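Long-range contacts in N-acetylglucosamine-6-phosphate deacetylase (Thermotoga maritima, PDB 1O12), which probably removes the acetyl group from N-acetylglucosamine 6-phosphate, a hydrolysis that depends on a bound divalent metal cation: residues T88-T94 and S120-L126; I155-M161 and L177-V183. All coordinates share one frame; numbering follows the deposited sequence.

How the interactions relate
The two interactions follow one another along the chain and lie side by side in the parallel strands of the amidohydrolase barrel, their centres about 12 Å apart. Interaction 1 pairs strand 87-93 with strand 121-127; interaction 2 joins strand 159-164 and the loop before it to the run leading into strand 183-186. The middle strands bind each other: Val124 N lies 2.9 Å from Pro158 O and Val124 O 2.8 Å from Lys160 N, both probable hydrogen bonds. Four successive barrel strands are thus laced together. Interaction 1 is buried and near the iron site, whose ligands are Glu127, His188 and His209; interaction 2 lies farther out and is partly buried.

Interaction 1 of 2, residues T88-T94 and S120-L126; sequences TTFLATT and SLLGVHL
Thr93 and His125 run alongside one another from neighbouring parallel strands. His125 CB rests against Leu91 CB (4.0 Å) and Thr93 OG1, and the ring continues away from Leu91. It turns one face to the threonine methyl, Thr93 CG2 standing 3.8 Å from its centroid, 22° off the normal, in a CH-pi contact offset toward the rim on the CG side. Beyond the contact, ND1 bonds to Pro60 O and NE2 to Thr163 OG1, which fixes the ring's rotation. Thr93 holds CG2 anti to its own N and OG1 beside that N (chi1 -44°), and from there the hydroxyl reaches Leu91 O at 2.9 Å, from above the carbonyl plane; Ile62 N is its second partner. A glycine in place of Thr93 would probably leave the His125 ring without this methyl on its face and Leu91 O and Ile62 N without the hydroxyl that joins them.

Five backbone bonds join the strands, from Phe90 N to Ser120 O (2.8 Å) through to Thr94 N and His125 O (2.8 Å), with a one-residue shift of register at Leu122-Gly123. On the face carrying Phe90 and Ala92, Leu121 CD1 sits over the Phe90 ring, 4.3 Å from its centroid, and also touches Ala92 CB, while Ser120 OG lies in plane at the ring edge. Helices 75-83 and 99-115 cover this side. On the other face Leu91 CD1 packs 3.5 Å from Leu122 CB and fits against Gly123, whose backbone angles would jam a side chain against the preceding carbonyl. The two strands and helix 99-115 between them form a beta-alpha-beta unit of the TIM-barrel amidohydrolase fold, with Thr93 near iron ligand Glu127.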
ATOM      1  N   THR A  88     -26.200   0.341 -16.846  1.00 31.31           N
ATOM      2  CA  THR A  88     -26.564   0.155 -18.235  1.00 30.95           C
ATOM      3  C   THR A  88     -25.713  -0.893 -18.990  1.00 31.42           C
ATOM      4  O   THR A  88     -25.897  -1.103 -20.186  1.00 32.84           O
ATOM      5  CB  THR A  88     -26.507   1.490 -18.972  1.00 31.25           C
ATOM      6  OG1 THR A  88     -25.231   2.097 -18.755  1.00 30.79           O
ATOM      7  CG2 THR A  88     -27.595   2.410 -18.477  1.00 31.08           C
ATOM      8  N   THR A  89     -24.759  -1.511 -18.305  1.00 29.53           N
ATOM      9  CA  THR A  89     -23.937  -2.555 -18.890  1.00 28.17           C
ATOM     10  C   THR A  89     -23.516  -3.448 -17.736  1.00 28.49           C
ATOM     11  O   THR A  89     -23.015  -2.968 -16.715  1.00 28.23           O
ATOM     12  CB  THR A  89     -22.639  -2.052 -19.570  1.00 27.28           C
ATOM     13  OG1 THR A  89     -22.950  -1.146 -20.628  1.00 30.73           O
ATOM     14  CG2 THR A  89     -21.875  -3.233 -20.172  1.00 27.70           C
ATOM     15  N   PHE A  90     -23.743  -4.745 -17.883  1.00 27.79           N
ATOM     16  CA  PHE A  90     -23.339  -5.679 -16.852  1.00 26.98           C
ATOM     17  C   PHE A  90     -22.919  -7.025 -17.437  1.00 27.88           C
ATOM     18  O   PHE A  90     -23.148  -7.338 -18.618  1.00 26.30           O
ATOM     19  CB  PHE A  90     -24.436  -5.840 -15.801  1.00 24.95           C
ATOM     20  CG  PHE A  90     -25.569  -6.771 -16.199  1.00 26.50           C
ATOM     21  CD1 PHE A  90     -25.634  -8.079 -15.682  1.00 28.30           C
ATOM     22  CD2 PHE A  90     -26.615  -6.319 -16.984  1.00 23.70           C
ATOM     23  CE1 PHE A  90     -26.745  -8.904 -15.944  1.00 27.68           C
ATOM     24  CE2 PHE A  90     -27.704  -7.120 -17.244  1.00 25.59           C
ATOM     25  CZ  PHE A  90     -27.774  -8.420 -16.721  1.00 26.04           C
ATOM     26  N   LEU A  91     -22.255  -7.790 -16.586  1.00 29.29           N
ATOM     27  CA  LEU A  91     -21.745  -9.103 -16.912  1.00 28.72           C
ATOM     28  C   LEU A  91     -22.304 -10.051 -15.857  1.00 29.35           C
ATOM     29  O   LEU A  91     -21.962  -9.955 -14.666  1.00 27.53           O
ATOM     30  CB  LEU A  91     -20.210  -9.068 -16.851  1.00 28.09           C
ATOM     31  CG  LEU A  91     -19.295  -9.256 -18.065  1.00 28.20           C
ATOM     32  CD1 LEU A  91     -19.886  -8.639 -19.314  1.00 25.03           C
ATOM     33  CD2 LEU A  91     -17.914  -8.673 -17.720  1.00 26.15           C
ATOM     34  N   ALA A  92     -23.194 -10.934 -16.307  1.00 30.89           N
ATOM     35  CA  ALA A  92     -23.805 -11.960 -15.465  1.00 30.35           C
ATOM     36  C   ALA A  92     -22.630 -12.868 -15.128  1.00 30.46           C
ATOM     37  O   ALA A  92     -22.031 -13.465 -15.994  1.00 32.49           O
ATOM     38  CB  ALA A  92     -24.865 -12.705 -16.252  1.00 30.13           C
ATOM     39  N   THR A  93     -22.302 -12.952 -13.855  1.00 32.74           N
ATOM     40  CA  THR A  93     -21.147 -13.699 -13.391  1.00 33.78           C
ATOM     41  C   THR A  93     -21.487 -15.058 -12.839  1.00 34.82           C
ATOM     42  O   THR A  93     -22.426 -15.213 -12.069  1.00 37.85           O
ATOM     43  CB  THR A  93     -20.407 -12.863 -12.312  1.00 33.57           C
ATOM     44  OG1 THR A  93     -20.336 -11.503 -12.768  1.00 32.53           O
ATOM     45  CG2 THR A  93     -18.989 -13.389 -12.059  1.00 31.12           C
ATOM     46  N   THR A  94     -20.701 -16.047 -13.223  1.00 35.01           N
ATOM     47  CA  THR A  94     -20.924 -17.406 -12.760  1.00 34.73           C
ATOM     48  C   THR A  94     -20.037 -17.702 -11.565  1.00 36.06           C
ATOM     49  O   THR A  94     -19.245 -16.862 -11.129  1.00 35.77           O
ATOM     50  CB  THR A  94     -20.547 -18.396 -13.857  1.00 34.85           C
ATOM     51  OG1 THR A  94     -19.165 -18.201 -14.208  1.00 35.38           O
ATOM     52  CG2 THR A  94     -21.407 -18.174 -15.100  1.00 31.12           C
ATOM     53  N   SER A 120     -28.603  -4.470 -21.612  1.00 30.38           N
ATOM     54  CA  SER A 120     -27.471  -4.010 -20.831  1.00 30.47           C
ATOM     55  C   SER A 120     -26.513  -5.188 -20.603  1.00 30.67           C
ATOM     56  O   SER A 120     -25.405  -5.017 -20.116  1.00 31.95           O
ATOM     57  CB  SER A 120     -27.953  -3.389 -19.502  1.00 31.05           C
ATOM     58  OG  SER A 120     -28.871  -4.234 -18.809  1.00 33.15           O
ATOM     59  N   LEU A 121     -26.926  -6.385 -20.995  1.00 30.39           N
ATOM     60  CA  LEU A 121     -26.074  -7.555 -20.826  1.00 30.00           C
ATOM     61  C   LEU A 121     -24.965  -7.639 -21.882  1.00 29.97           C
ATOM     62  O   LEU A 121     -25.212  -7.909 -23.051  1.00 31.17           O
ATOM     63  CB  LEU A 121     -26.921  -8.812 -20.865  1.00 28.63           C
ATOM     64  CG  LEU A 121     -26.150 -10.128 -20.876  1.00 31.92           C
ATOM     65  CD1 LEU A 121     -25.627 -10.437 -19.476  1.00 32.29           C
ATOM     66  CD2 LEU A 121     -27.081 -11.259 -21.335  1.00 32.78           C
ATOM     67  N   LEU A 122     -23.735  -7.404 -21.461  1.00 30.09           N
ATOM     68  CA  LEU A 122     -22.602  -7.448 -22.363  1.00 30.24           C
ATOM     69  C   LEU A 122     -22.197  -8.892 -22.577  1.00 30.59           C
ATOM     70  O   LEU A 122     -21.707  -9.268 -23.629  1.00 32.08           O
ATOM     71  CB  LEU A 122     -21.427  -6.706 -21.758  1.00 31.14           C
ATOM     72  CG  LEU A 122     -20.368  -6.022 -22.644  1.00 32.91           C
ATOM     73  CD1 LEU A 122     -18.987  -6.406 -22.158  1.00 30.36           C
ATOM     74  CD2 LEU A 122     -20.555  -6.341 -24.097  1.00 29.29           C
ATOM     75  N   GLY A 123     -22.394  -9.706 -21.563  1.00 31.48           N
ATOM     76  CA  GLY A 123     -22.013 -11.091 -21.686  1.00 31.72           C
ATOM     77  C   GLY A 123     -21.912 -11.796 -20.351  1.00 32.51           C
ATOM     78  O   GLY A 123     -22.628 -11.476 -19.382  1.00 31.37           O
ATOM     79  N   VAL A 124     -20.973 -12.731 -20.292  1.00 30.79           N
ATOM     80  CA  VAL A 124     -20.794 -13.526 -19.110  1.00 29.07           C
ATOM     81  C   VAL A 124     -19.405 -13.446 -18.526  1.00 28.87           C
ATOM     82  O   VAL A 124     -18.421 -13.501 -19.255  1.00 28.56           O
ATOM     83  CB  VAL A 124     -21.140 -14.993 -19.423  1.00 28.77           C
ATOM     84  CG1 VAL A 124     -20.707 -15.918 -18.269  1.00 24.51           C
ATOM     85  CG2 VAL A 124     -22.639 -15.095 -19.671  1.00 25.11           C
ATOM     86  N   HIS A 125     -19.343 -13.300 -17.204  1.00 28.48           N
ATOM     87  CA  HIS A 125     -18.067 -13.253 -16.481  1.00 30.33           C
ATOM     88  C   HIS A 125     -17.956 -14.598 -15.787  1.00 30.78           C
ATOM     89  O   HIS A 125     -18.772 -14.951 -14.908  1.00 28.67           O
ATOM     90  CB  HIS A 125     -18.039 -12.107 -15.457  1.00 30.47           C
ATOM     91  CG  HIS A 125     -16.830 -12.104 -14.573  1.00 30.93           C
ATOM     92  ND1 HIS A 125     -16.588 -11.101 -13.652  1.00 30.95           N
ATOM     93  CD2 HIS A 125     -15.816 -12.991 -14.437  1.00 30.96           C
ATOM     94  CE1 HIS A 125     -15.479 -11.375 -12.987  1.00 31.58           C
ATOM     95  NE2 HIS A 125     -14.990 -12.516 -13.442  1.00 31.46           N
ATOM     96  N   LEU A 126     -16.959 -15.358 -16.234  1.00 31.77           N
ATOM     97  CA  LEU A 126     -16.721 -16.686 -15.711  1.00 33.17           C
ATOM     98  C   LEU A 126     -15.727 -16.629 -14.553  1.00 33.31           C
ATOM     99  O   LEU A 126     -14.502 -16.585 -14.760  1.00 32.59           O
ATOM    100  CB  LEU A 126     -16.212 -17.615 -16.836  1.00 33.40           C
ATOM    101  CG  LEU A 126     -17.097 -17.867 -18.076  1.00 33.89           C
ATOM    102  CD1 LEU A 126     -16.300 -18.573 -19.156  1.00 33.96           C
ATOM    103  CD2 LEU A 126     -18.283 -18.719 -17.710  1.00 32.57           C
TER

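Interaction 2 of 2, residues I155-M161 and L177-V183; sequences IDSPAKM and LVKRDIV
Val183 N donates to Lys160 O over 2.8 Å at an almost straight 171°, and a water bridges the same oxygen to Asp181 O. Met161, a selenomethionine, pairs with the same Val183 in a parallel bridge, their side chains alongside each other; a bend at chi3 (-77°) brings the Met161 methyl CE to 4.0 Å from Val183 CG1. Ile182 CD1 touches both Ile155 CG2 (3.7 Å) and Ala159 CB (3.8 Å), and Leu177 CD1 meets Ile155 CG2 as well. Here strand 159-164 of the TIM barrel takes on its next parallel neighbour, strand 183-186. At the outer end, extended Arg180 directs NH1 to Ile155 O at 3.0 Å, bent to 144°, and to Leu152 O, while Leu177 CD2 lies over one face of the guanidinium. Lys160 NZ forms a salt bridge with Asp181 OD1 at 3.4 Å, its hydrogen bond weak, and a second water, weakly bonded to NZ, ties Ala159 O to Arg180 O. Farther out, the turn before Ala159 is held by two bonds at Asp156: its OD2 accepts the Ser157 N-H from above the carboxylate plane, and its backbone O accepts the N-H of Ala159.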
ATOM      1  N   ILE A 155     -14.980 -21.938 -24.424  1.00 41.60           N
ATOM      2  CA  ILE A 155     -15.037 -20.568 -23.915  1.00 40.33           C
ATOM      3  C   ILE A 155     -14.837 -19.534 -25.006  1.00 40.89           C
ATOM      4  O   ILE A 155     -13.740 -19.395 -25.547  1.00 41.28           O
ATOM      5  CB  ILE A 155     -13.973 -20.330 -22.831  1.00 37.84           C
ATOM      6  CG1 ILE A 155     -14.157 -21.338 -21.693  1.00 37.57           C
ATOM      7  CG2 ILE A 155     -14.066 -18.924 -22.326  1.00 33.36           C
ATOM      8  CD1 ILE A 155     -13.058 -21.277 -20.600  1.00 37.20           C
ATOM      9  N   ASP A 156     -15.899 -18.792 -25.296  1.00 40.25           N
ATOM     10  CA  ASP A 156     -15.862 -17.775 -26.330  1.00 40.75           C
ATOM     11  C   ASP A 156     -17.120 -16.910 -26.161  1.00 40.15           C
ATOM     12  O   ASP A 156     -17.881 -17.079 -25.202  1.00 39.37           O
ATOM     13  CB  ASP A 156     -15.856 -18.463 -27.713  1.00 43.40           C
ATOM     14  CG  ASP A 156     -15.362 -17.543 -28.845  1.00 46.34           C
ATOM     15  OD1 ASP A 156     -15.077 -18.079 -29.949  1.00 48.69           O
ATOM     16  OD2 ASP A 156     -15.264 -16.304 -28.644  1.00 46.24           O
ATOM     17  N   SER A 157     -17.347 -15.994 -27.098  1.00 39.20           N
ATOM     18  CA  SER A 157     -18.511 -15.123 -27.015  1.00 36.81           C
ATOM     19  C   SER A 157     -19.666 -16.046 -26.709  1.00 35.71           C
ATOM     20  O   SER A 157     -19.789 -17.100 -27.328  1.00 37.39           O
ATOM     21  CB  SER A 157     -18.721 -14.392 -28.345  1.00 35.62           C
ATOM     22  OG  SER A 157     -19.476 -13.212 -28.157  1.00 32.95           O
ATOM     23  N   PRO A 158     -20.565 -15.644 -25.799  1.00 34.81           N
ATOM     24  CA  PRO A 158     -20.548 -14.374 -25.066  1.00 35.08           C
ATOM     25  C   PRO A 158     -19.734 -14.237 -23.761  1.00 33.96           C
ATOM     26  O   PRO A 158     -20.060 -13.412 -22.916  1.00 33.36           O
ATOM     27  CB  PRO A 158     -22.032 -14.094 -24.854  1.00 34.30           C
ATOM     28  CG  PRO A 158     -22.566 -15.450 -24.575  1.00 35.21           C
ATOM     29  CD  PRO A 158     -21.853 -16.336 -25.607  1.00 33.44           C
ATOM     30  N   ALA A 159     -18.695 -15.036 -23.580  1.00 33.12           N
ATOM     31  CA  ALA A 159     -17.875 -14.852 -22.388  1.00 32.55           C
ATOM     32  C   ALA A 159     -17.168 -13.514 -22.639  1.00 32.98           C
ATOM     33  O   ALA A 159     -16.764 -13.227 -23.773  1.00 32.78           O
ATOM     34  CB  ALA A 159     -16.846 -15.968 -22.262  1.00 30.98           C
ATOM     35  N   LYS A 160     -17.016 -12.701 -21.602  1.00 31.63           N
ATOM     36  CA  LYS A 160     -16.369 -11.415 -21.767  1.00 31.59           C
ATOM     37  C   LYS A 160     -15.246 -11.221 -20.793  1.00 32.99           C
ATOM     38  O   LYS A 160     -14.354 -10.417 -21.024  1.00 33.78           O
ATOM     39  CB  LYS A 160     -17.379 -10.286 -21.599  1.00 29.77           C
ATOM     40  CG  LYS A 160     -18.391 -10.226 -22.743  1.00 30.59           C
ATOM     41  CD  LYS A 160     -17.728  -9.937 -24.081  1.00 32.80           C
ATOM     42  CE  LYS A 160     -18.702 -10.101 -25.265  1.00 35.61           C
ATOM     43  NZ  LYS A 160     -18.065  -9.947 -26.610  1.00 33.32           N
HETATM   44  N   MSE A 161     -15.283 -11.977 -19.705  1.00 33.49           N
HETATM   45  CA  MSE A 161     -14.279 -11.850 -18.669  1.00 33.41           C
HETATM   46  C   MSE A 161     -14.087 -13.187 -17.983  1.00 33.18           C
HETATM   47  O   MSE A 161     -14.996 -14.008 -17.933  1.00 34.54           O
HETATM   48  CB  MSE A 161     -14.718 -10.796 -17.661  1.00 32.14           C
HETATM   49  CG  MSE A 161     -13.685 -10.496 -16.639  1.00 37.37           C
HETATM   50 SE   MSE A 161     -14.132  -8.958 -15.545  1.00 49.41          SE
HETATM   51  CE  MSE A 161     -13.720  -7.503 -16.777  1.00 41.51           C
ATOM     52  N   LEU A 177      -7.302 -16.822 -24.638  1.00 38.56           N
ATOM     53  CA  LEU A 177      -8.655 -16.274 -24.643  1.00 37.51           C
ATOM     54  C   LEU A 177      -8.734 -14.800 -24.936  1.00 37.14           C
ATOM     55  O   LEU A 177      -9.734 -14.338 -25.478  1.00 35.60           O
ATOM     56  CB  LEU A 177      -9.348 -16.524 -23.308  1.00 36.58           C
ATOM     57  CG  LEU A 177      -9.518 -18.004 -22.955  1.00 36.89           C
ATOM     58  CD1 LEU A 177     -10.245 -18.127 -21.604  1.00 36.07           C
ATOM     59  CD2 LEU A 177     -10.295 -18.693 -24.056  1.00 34.84           C
ATOM     60  N   VAL A 178      -7.686 -14.061 -24.595  1.00 36.86           N
ATOM     61  CA  VAL A 178      -7.712 -12.628 -24.818  1.00 37.71           C
ATOM     62  C   VAL A 178      -8.010 -12.247 -26.261  1.00 39.17           C
ATOM     63  O   VAL A 178      -8.690 -11.245 -26.512  1.00 40.12           O
ATOM     64  CB  VAL A 178      -6.402 -11.977 -24.355  1.00 37.99           C
ATOM     65  CG1 VAL A 178      -6.421 -10.460 -24.629  1.00 35.35           C
ATOM     66  CG2 VAL A 178      -6.227 -12.230 -22.859  1.00 37.53           C
ATOM     67  N   LYS A 179      -7.533 -13.042 -27.212  1.00 40.33           N
ATOM     68  CA  LYS A 179      -7.776 -12.734 -28.624  1.00 41.80           C
ATOM     69  C   LYS A 179      -9.245 -12.958 -28.963  1.00 41.99           C
ATOM     70  O   LYS A 179      -9.681 -12.604 -30.046  1.00 41.47           O
ATOM     71  CB  LYS A 179      -6.887 -13.596 -29.548  1.00 43.96           C
ATOM     72  CG  LYS A 179      -7.253 -15.087 -29.541  1.00 47.84           C
ATOM     73  CD  LYS A 179      -6.188 -16.024 -30.154  1.00 49.57           C
ATOM     74  CE  LYS A 179      -6.619 -17.514 -29.966  1.00 52.12           C
ATOM     75  NZ  LYS A 179      -5.587 -18.562 -30.347  1.00 52.83           N
ATOM     76  N   ARG A 180     -10.009 -13.533 -28.031  1.00 42.45           N
ATOM     77  CA  ARG A 180     -11.433 -13.789 -28.255  1.00 40.97           C
ATOM     78  C   ARG A 180     -12.332 -12.723 -27.617  1.00 40.51           C
ATOM     79  O   ARG A 180     -13.546 -12.941 -27.422  1.00 39.01           O
ATOM     80  CB  ARG A 180     -11.815 -15.165 -27.720  1.00 41.49           C
ATOM     81  CG  ARG A 180     -10.918 -16.253 -28.215  1.00 42.54           C
ATOM     82  CD  ARG A 180     -11.307 -17.598 -27.648  1.00 43.14           C
ATOM     83  NE  ARG A 180     -10.217 -18.537 -27.863  1.00 45.06           N
ATOM     84  CZ  ARG A 180     -10.277 -19.833 -27.591  1.00 45.10           C
ATOM     85  NH1 ARG A 180     -11.385 -20.363 -27.089  1.00 43.74           N
ATOM     86  NH2 ARG A 180      -9.219 -20.591 -27.831  1.00 45.47           N
ATOM     87  N   ASP A 181     -11.732 -11.570 -27.314  1.00 38.71           N
ATOM     88  CA  ASP A 181     -12.466 -10.450 -26.716  1.00 38.19           C
ATOM     89  C   ASP A 181     -12.893 -10.817 -25.296  1.00 35.37           C
ATOM     90  O   ASP A 181     -13.999 -10.514 -24.862  1.00 33.58           O
ATOM     91  CB  ASP A 181     -13.695 -10.099 -27.570  1.00 39.65           C
ATOM     92  CG  ASP A 181     -14.162  -8.653 -27.377  1.00 44.52           C
ATOM     93  OD1 ASP A 181     -15.291  -8.316 -27.829  1.00 48.36           O
ATOM     94  OD2 ASP A 181     -13.405  -7.844 -26.783  1.00 45.83           O
ATOM     95  N   ILE A 182     -12.005 -11.515 -24.596  1.00 33.72           N
ATOM     96  CA  ILE A 182     -12.236 -11.904 -23.214  1.00 32.61           C
ATOM     97  C   ILE A 182     -11.133 -11.275 -22.337  1.00 32.03           C
ATOM     98  O   ILE A 182      -9.950 -11.401 -22.647  1.00 30.83           O
ATOM     99  CB  ILE A 182     -12.213 -13.444 -23.059  1.00 31.94           C
ATOM    100  CG1 ILE A 182     -13.312 -14.070 -23.923  1.00 29.20           C
ATOM    101  CG2 ILE A 182     -12.363 -13.821 -21.591  1.00 29.76           C
ATOM    102  CD1 ILE A 182     -13.416 -15.586 -23.803  1.00 26.78           C
ATOM    103  N   VAL A 183     -11.533 -10.570 -21.277  1.00 31.23           N
ATOM    104  CA  VAL A 183     -10.578  -9.945 -20.372  1.00 30.72           C
ATOM    105  C   VAL A 183     -10.220 -10.936 -19.251  1.00 31.84           C
ATOM    106  O   VAL A 183     -11.114 -11.506 -18.623  1.00 30.38           O
ATOM    107  CB  VAL A 183     -11.166  -8.646 -19.700  1.00 31.33           C
ATOM    108  CG1 VAL A 183     -10.193  -8.122 -18.629  1.00 29.84           C
ATOM    109  CG2 VAL A 183     -11.439  -7.550 -20.747  1.00 27.74           C
TER
HETATM  110  O   HOH W   1     -16.162 -12.728 -26.662  1.00 50.51           O
HETATM  111  O   HOH W   2     -14.236  -8.435 -23.099  1.00 26.74           O